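Local structure of 401aa long hypothetical glucose-1-phosphate thymidylyltransferase (Sulfolobus tokodaii, 2GGO) at residues Arg47-Glu59 and Lys64-Asp76. The protein is a bifunctional sugar-phosphate nucleotidyltransferase and acetyltransferase involved in making UDP-N-acetylglucosamine and UDP-N-acetylgalactosamine. Residues are numbered along the deposited sequence; the frame is centred on the assembly and turned at random.
Sequences RDITVIVSSKNKE and KLKEISIVTQKDD
Strands 48-53 and 69-72 run parallel, their axes 28° apart, and five backbone bonds join them, from S69 N to I49 O (3.1 Å) at one end to Q73 N to V53 O (2.7 Å) at the other; between these, V51 and V71 each both give and accept. The CA hydrogens of T50, I52 and T72 add short contacts to carbonyl oxygens across the seam.

V51 and V53 put their methyls on the face that also carries I70 and T72. Chi1 of V53 (-51°) sets CG1 anti to the carbonyl carbon and leaves CG2 between N and C, where it meets I70 CG2 at 3.5 Å. V51 CG2 touches I68 CG2 at 3.7 Å, while I68 reaches with CD1 to CB of I49. Beyond strand 48-53, K58 of helix 58-64 lies alongside T72 of the second strand; the two side chains run together in one direction, with T72 CG2 3.6 Å from K58 CB. On the T50 and I52 face, T50 CG2 meets V71 CG2 at 3.7 Å, and I52 CG2 packs at about a right angle against CB of Q73. A water near the start of the pair donates to D48 OD1 at 2.9 Å and, through a long bond, to I49 O; its very short contact with S69 OG is doubtful.

The Q73 side chain, stretched out from CG onward, also touches A8; both residues probably belong to the nucleoside triphosphate site, so the chain just after strand 69-72 probably lines that site.

Helix 58-64 connects the two strands, making a beta-alpha-beta unit, and its F61 touches V51, V53 and I70. I49 and I68 pack against helix 33-43 through L41 and R42. Strand 69-72 is outermost in the mixed sheet, and strand 48-53 separates it from strand 2-6, to which T50 and I52 are hydrogen-bonded.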
loop_
_atom_site.group_PDB
_atom_site.type_symbol
_atom_site.label_atom_id
_atom_site.label_comp_id
_atom_site.label_asym_id
_atom_site.label_seq_id
_atom_site.Cartn_x
_atom_site.Cartn_y
_atom_site.Cartn_z
ATOM N N ARG A 47 11.033 9.017 18.313
ATOM C CA ARG A 47 12.311 8.838 17.597
ATOM C C ARG A 47 12.835 7.435 17.719
ATOM O O ARG A 47 13.555 6.920 16.836
ATOM C CB ARG A 47 13.349 9.759 18.171
ATOM C CG ARG A 47 12.967 11.189 18.116
ATOM C CD ARG A 47 12.851 11.750 16.748
ATOM N NE ARG A 47 14.070 11.603 15.977
ATOM C CZ ARG A 47 14.347 12.322 14.891
ATOM N NH1 ARG A 47 13.528 13.306 14.483
ATOM N NH2 ARG A 47 15.477 12.081 14.220
ATOM N N ASP A 48 12.442 6.810 18.822
ATOM C CA ASP A 48 12.824 5.445 19.073
ATOM C C ASP A 48 11.849 4.514 18.392
ATOM O O ASP A 48 10.855 4.048 19.009
ATOM C CB ASP A 48 12.868 5.171 20.561
ATOM C CG ASP A 48 13.496 3.849 20.869
ATOM O OD1 ASP A 48 13.750 3.063 19.927
ATOM O OD2 ASP A 48 13.732 3.590 22.058
ATOM N N ILE A 49 12.142 4.258 17.116
ATOM C CA ILE A 49 11.221 3.496 16.266
ATOM C C ILE A 49 11.839 2.162 15.949
ATOM O O ILE A 49 12.980 2.100 15.574
ATOM C CB ILE A 49 10.831 4.265 14.971
ATOM C CG1 ILE A 49 10.360 5.685 15.325
ATOM C CG2 ILE A 49 9.796 3.446 14.182
ATOM C CD1 ILE A 49 10.422 6.756 14.181
ATOM N N THR A 50 11.054 1.112 16.112
ATOM C CA THR A 50 11.468 -0.233 15.827
ATOM C C THR A 50 10.499 -0.862 14.822
ATOM O O THR A 50 9.264 -0.804 15.005
ATOM C CB THR A 50 11.427 -1.081 17.094
ATOM O OG1 THR A 50 12.292 -0.497 18.061
ATOM C CG2 THR A 50 11.898 -2.513 16.812
ATOM N N VAL A 51 11.046 -1.498 13.787
ATOM C CA VAL A 51 10.215 -2.322 12.896
ATOM C C VAL A 51 10.335 -3.821 13.195
ATOM O O VAL A 51 11.417 -4.373 13.177
ATOM C CB VAL A 51 10.540 -2.064 11.407
ATOM C CG1 VAL A 51 9.389 -2.527 10.540
ATOM C CG2 VAL A 51 10.798 -0.614 11.192
ATOM N N ILE A 52 9.224 -4.477 13.470
ATOM C CA ILE A 52 9.227 -5.938 13.524
ATOM C C ILE A 52 8.976 -6.463 12.101
ATOM O O ILE A 52 8.005 -6.103 11.442
ATOM C CB ILE A 52 8.205 -6.466 14.525
ATOM C CG1 ILE A 52 8.605 -5.963 15.925
ATOM C CG2 ILE A 52 8.149 -8.009 14.497
ATOM C CD1 ILE A 52 7.449 -5.451 16.764
ATOM N N VAL A 53 9.911 -7.266 11.632
ATOM C CA VAL A 53 9.926 -7.742 10.267
ATOM C C VAL A 53 10.080 -9.272 10.267
ATOM O O VAL A 53 10.230 -9.895 11.325
ATOM C CB VAL A 53 11.056 -7.053 9.451
ATOM C CG1 VAL A 53 10.970 -5.570 9.607
ATOM C CG2 VAL A 53 12.459 -7.531 9.859
ATOM N N SER A 54 10.007 -9.892 9.093
ATOM C CA SER A 54 10.323 -11.302 8.999
ATOM C C SER A 54 11.816 -11.432 8.715
ATOM O O SER A 54 12.437 -10.499 8.191
ATOM C CB SER A 54 9.473 -11.951 7.912
ATOM O OG SER A 54 9.808 -11.412 6.642
ATOM N N SER A 55 12.397 -12.579 9.075
ATOM C CA SER A 55 13.843 -12.852 8.849
ATOM C C SER A 55 14.229 -12.744 7.383
ATOM O O SER A 55 15.253 -12.125 7.045
ATOM C CB SER A 55 14.203 -14.230 9.385
ATOM O OG SER A 55 13.386 -14.519 10.521
ATOM N N LYS A 56 13.382 -13.325 6.518
ATOM C CA LYS A 56 13.461 -13.102 5.054
ATOM C C LYS A 56 13.727 -11.646 4.719
ATOM O O LYS A 56 14.587 -11.361 3.875
ATOM C CB LYS A 56 12.202 -13.583 4.292
ATOM C CG LYS A 56 10.906 -13.718 5.147
ATOM C CD LYS A 56 9.597 -14.063 4.355
ATOM C CE LYS A 56 8.799 -12.813 3.874
ATOM N NZ LYS A 56 7.749 -12.327 4.847
ATOM N N ASN A 57 13.007 -10.731 5.389
ATOM C CA ASN A 57 13.016 -9.296 5.031
ATOM C C ASN A 57 13.988 -8.412 5.833
ATOM O O ASN A 57 14.169 -7.235 5.524
ATOM C CB ASN A 57 11.585 -8.720 5.039
ATOM C CG ASN A 57 10.656 -9.406 4.026
ATOM O OD1 ASN A 57 11.106 -10.077 3.094
ATOM N ND2 ASN A 57 9.342 -9.241 4.216
ATOM N N LYS A 58 14.622 -8.998 6.839
ATOM C CA LYS A 58 15.574 -8.301 7.725
ATOM C C LYS A 58 16.648 -7.472 7.012
ATOM O O LYS A 58 16.975 -6.367 7.435
ATOM C CB LYS A 58 16.235 -9.339 8.653
ATOM C CG LYS A 58 17.507 -8.898 9.362
ATOM C CD LYS A 58 18.511 -10.091 9.523
ATOM C CE LYS A 58 18.914 -10.806 8.171
ATOM N NZ LYS A 58 20.068 -10.209 7.391
ATOM N N GLU A 59 17.208 -8.033 5.947
ATOM C CA GLU A 59 18.343 -7.428 5.247
ATOM C C GLU A 59 17.930 -6.182 4.470
ATOM O O GLU A 59 18.648 -5.165 4.457
ATOM C CB GLU A 59 18.955 -8.435 4.263
ATOM C CG GLU A 59 20.185 -7.878 3.500
ATOM C CD GLU A 59 20.054 -7.912 1.951
ATOM O OE1 GLU A 59 21.049 -8.293 1.292
ATOM O OE2 GLU A 59 18.992 -7.531 1.387
ATOM N N LYS A 64 17.757 -0.174 3.640
ATOM C CA LYS A 64 16.977 1.009 3.240
ATOM C C LYS A 64 16.731 2.055 4.353
ATOM O O LYS A 64 16.715 3.253 4.084
ATOM C CB LYS A 64 15.656 0.569 2.600
ATOM C CG LYS A 64 15.782 -0.066 1.223
ATOM C CD LYS A 64 15.826 0.973 0.101
ATOM C CE LYS A 64 14.448 1.170 -0.544
ATOM N NZ LYS A 64 14.076 2.644 -0.694
ATOM N N LEU A 65 16.555 1.622 5.594
ATOM C CA LEU A 65 16.138 2.545 6.648
ATOM C C LEU A 65 17.287 3.030 7.509
ATOM O O LEU A 65 17.826 2.254 8.306
ATOM C CB LEU A 65 15.070 1.886 7.523
ATOM C CG LEU A 65 13.757 1.549 6.813
ATOM C CD1 LEU A 65 12.850 0.818 7.730
ATOM C CD2 LEU A 65 13.123 2.800 6.336
ATOM N N LYS A 66 17.637 4.313 7.389
ATOM C CA LYS A 66 18.845 4.851 8.048
ATOM C C LYS A 66 18.935 4.662 9.595
ATOM O O LYS A 66 19.767 3.872 10.084
ATOM C CB LYS A 66 19.101 6.322 7.662
ATOM C CG LYS A 66 20.474 6.876 8.158
ATOM C CD LYS A 66 21.682 6.519 7.246
ATOM C CE LYS A 66 22.214 7.759 6.455
ATOM N NZ LYS A 66 22.926 7.461 5.147
ATOM N N GLU A 67 18.129 5.370 10.376
ATOM C CA GLU A 67 18.347 5.307 11.825
ATOM C C GLU A 67 17.190 4.678 12.571
ATOM O O GLU A 67 16.619 5.300 13.471
ATOM C CB GLU A 67 18.610 6.709 12.372
ATOM C CG GLU A 67 19.830 7.427 11.738
ATOM C CD GLU A 67 19.487 8.851 11.192
ATOM O OE1 GLU A 67 18.743 9.620 11.888
ATOM O OE2 GLU A 67 19.971 9.193 10.064
ATOM N N ILE A 68 16.854 3.445 12.212
ATOM C CA ILE A 68 15.661 2.772 12.728
ATOM C C ILE A 68 16.079 1.389 13.140
ATOM O O ILE A 68 16.928 0.786 12.485
ATOM C CB ILE A 68 14.503 2.690 11.636
ATOM C CG1 ILE A 68 14.091 4.094 11.174
ATOM C CG2 ILE A 68 13.286 1.927 12.125
ATOM C CD1 ILE A 68 13.204 4.862 12.134
ATOM N N SER A 69 15.475 0.887 14.206
ATOM C CA SER A 69 15.819 -0.426 14.733
ATOM C C SER A 69 14.992 -1.510 14.111
ATOM O O SER A 69 13.767 -1.439 14.119
ATOM C CB SER A 69 15.615 -0.462 16.254
ATOM O OG SER A 69 16.458 0.497 16.899
ATOM N N ILE A 70 15.655 -2.541 13.613
ATOM C CA ILE A 70 14.948 -3.609 12.953
ATOM C C ILE A 70 15.017 -4.860 13.787
ATOM O O ILE A 70 16.078 -5.267 14.242
ATOM C CB ILE A 70 15.484 -3.861 11.497
ATOM C CG1 ILE A 70 15.239 -2.649 10.598
ATOM C CG2 ILE A 70 14.810 -5.079 10.864
ATOM C CD1 ILE A 70 16.466 -1.816 10.327
ATOM N N VAL A 71 13.875 -5.480 14.002
ATOM C CA VAL A 71 13.832 -6.629 14.869
ATOM C C VAL A 71 13.008 -7.677 14.166
ATOM O O VAL A 71 11.863 -7.437 13.813
ATOM C CB VAL A 71 13.239 -6.241 16.256
ATOM C CG1 VAL A 71 12.914 -7.452 17.089
ATOM C CG2 VAL A 71 14.215 -5.374 16.996
ATOM N N THR A 72 13.605 -8.839 13.944
ATOM C CA THR A 72 12.917 -9.928 13.266
ATOM C C THR A 72 11.948 -10.633 14.202
ATOM O O THR A 72 12.177 -10.726 15.395
ATOM C CB THR A 72 13.884 -10.952 12.659
ATOM O OG1 THR A 72 14.462 -11.725 13.708
ATOM C CG2 THR A 72 14.979 -10.272 11.872
ATOM N N GLN A 73 10.862 -11.125 13.634
ATOM C CA GLN A 73 9.794 -11.712 14.384
ATOM C C GLN A 73 10.107 -13.166 14.702
ATOM O O GLN A 73 10.858 -13.829 13.970
ATOM C CB GLN A 73 8.501 -11.567 13.589
ATOM C CG GLN A 73 7.422 -12.569 13.886
ATOM C CD GLN A 73 6.048 -12.020 13.615
ATOM O OE1 GLN A 73 5.877 -10.830 13.417
ATOM N NE2 GLN A 73 5.052 -12.889 13.616
ATOM N N LYS A 74 9.551 -13.628 15.829
ATOM C CA LYS A 74 9.493 -15.042 16.221
ATOM C C LYS A 74 9.048 -15.931 15.056
ATOM O O LYS A 74 7.944 -15.762 14.507
ATOM C CB LYS A 74 8.505 -15.213 17.377
ATOM C CG LYS A 74 9.002 -14.751 18.735
ATOM C CD LYS A 74 9.569 -15.915 19.554
ATOM C CE LYS A 74 9.315 -15.718 21.052
ATOM N NZ LYS A 74 10.348 -16.397 21.894
ATOM N N ASP A 75 9.910 -16.876 14.685
ATOM C CA ASP A 75 9.651 -17.729 13.533
ATOM C C ASP A 75 8.763 -18.917 13.840
ATOM O O ASP A 75 7.963 -19.333 12.997
ATOM C CB ASP A 75 10.955 -18.198 12.909
ATOM C CG ASP A 75 11.478 -17.224 11.883
ATOM O OD1 ASP A 75 11.444 -15.995 12.148
ATOM O OD2 ASP A 75 11.912 -17.697 10.807
ATOM N N ASP A 76 8.901 -19.459 15.047
ATOM C CA ASP A 76 8.020 -20.540 15.506
ATOM C C ASP A 76 6.514 -20.155 15.549
ATOM O O ASP A 76 5.660 -21.020 15.808
ATOM C CB ASP A 76 8.509 -21.166 16.846
ATOM C CG ASP A 76 9.096 -20.129 17.844
ATOM O OD1 ASP A 76 8.647 -18.950 17.869
ATOM O OD2 ASP A 76 10.007 -20.513 18.626
HETATM O O HOH W 1 15.481 2.694 17.607
#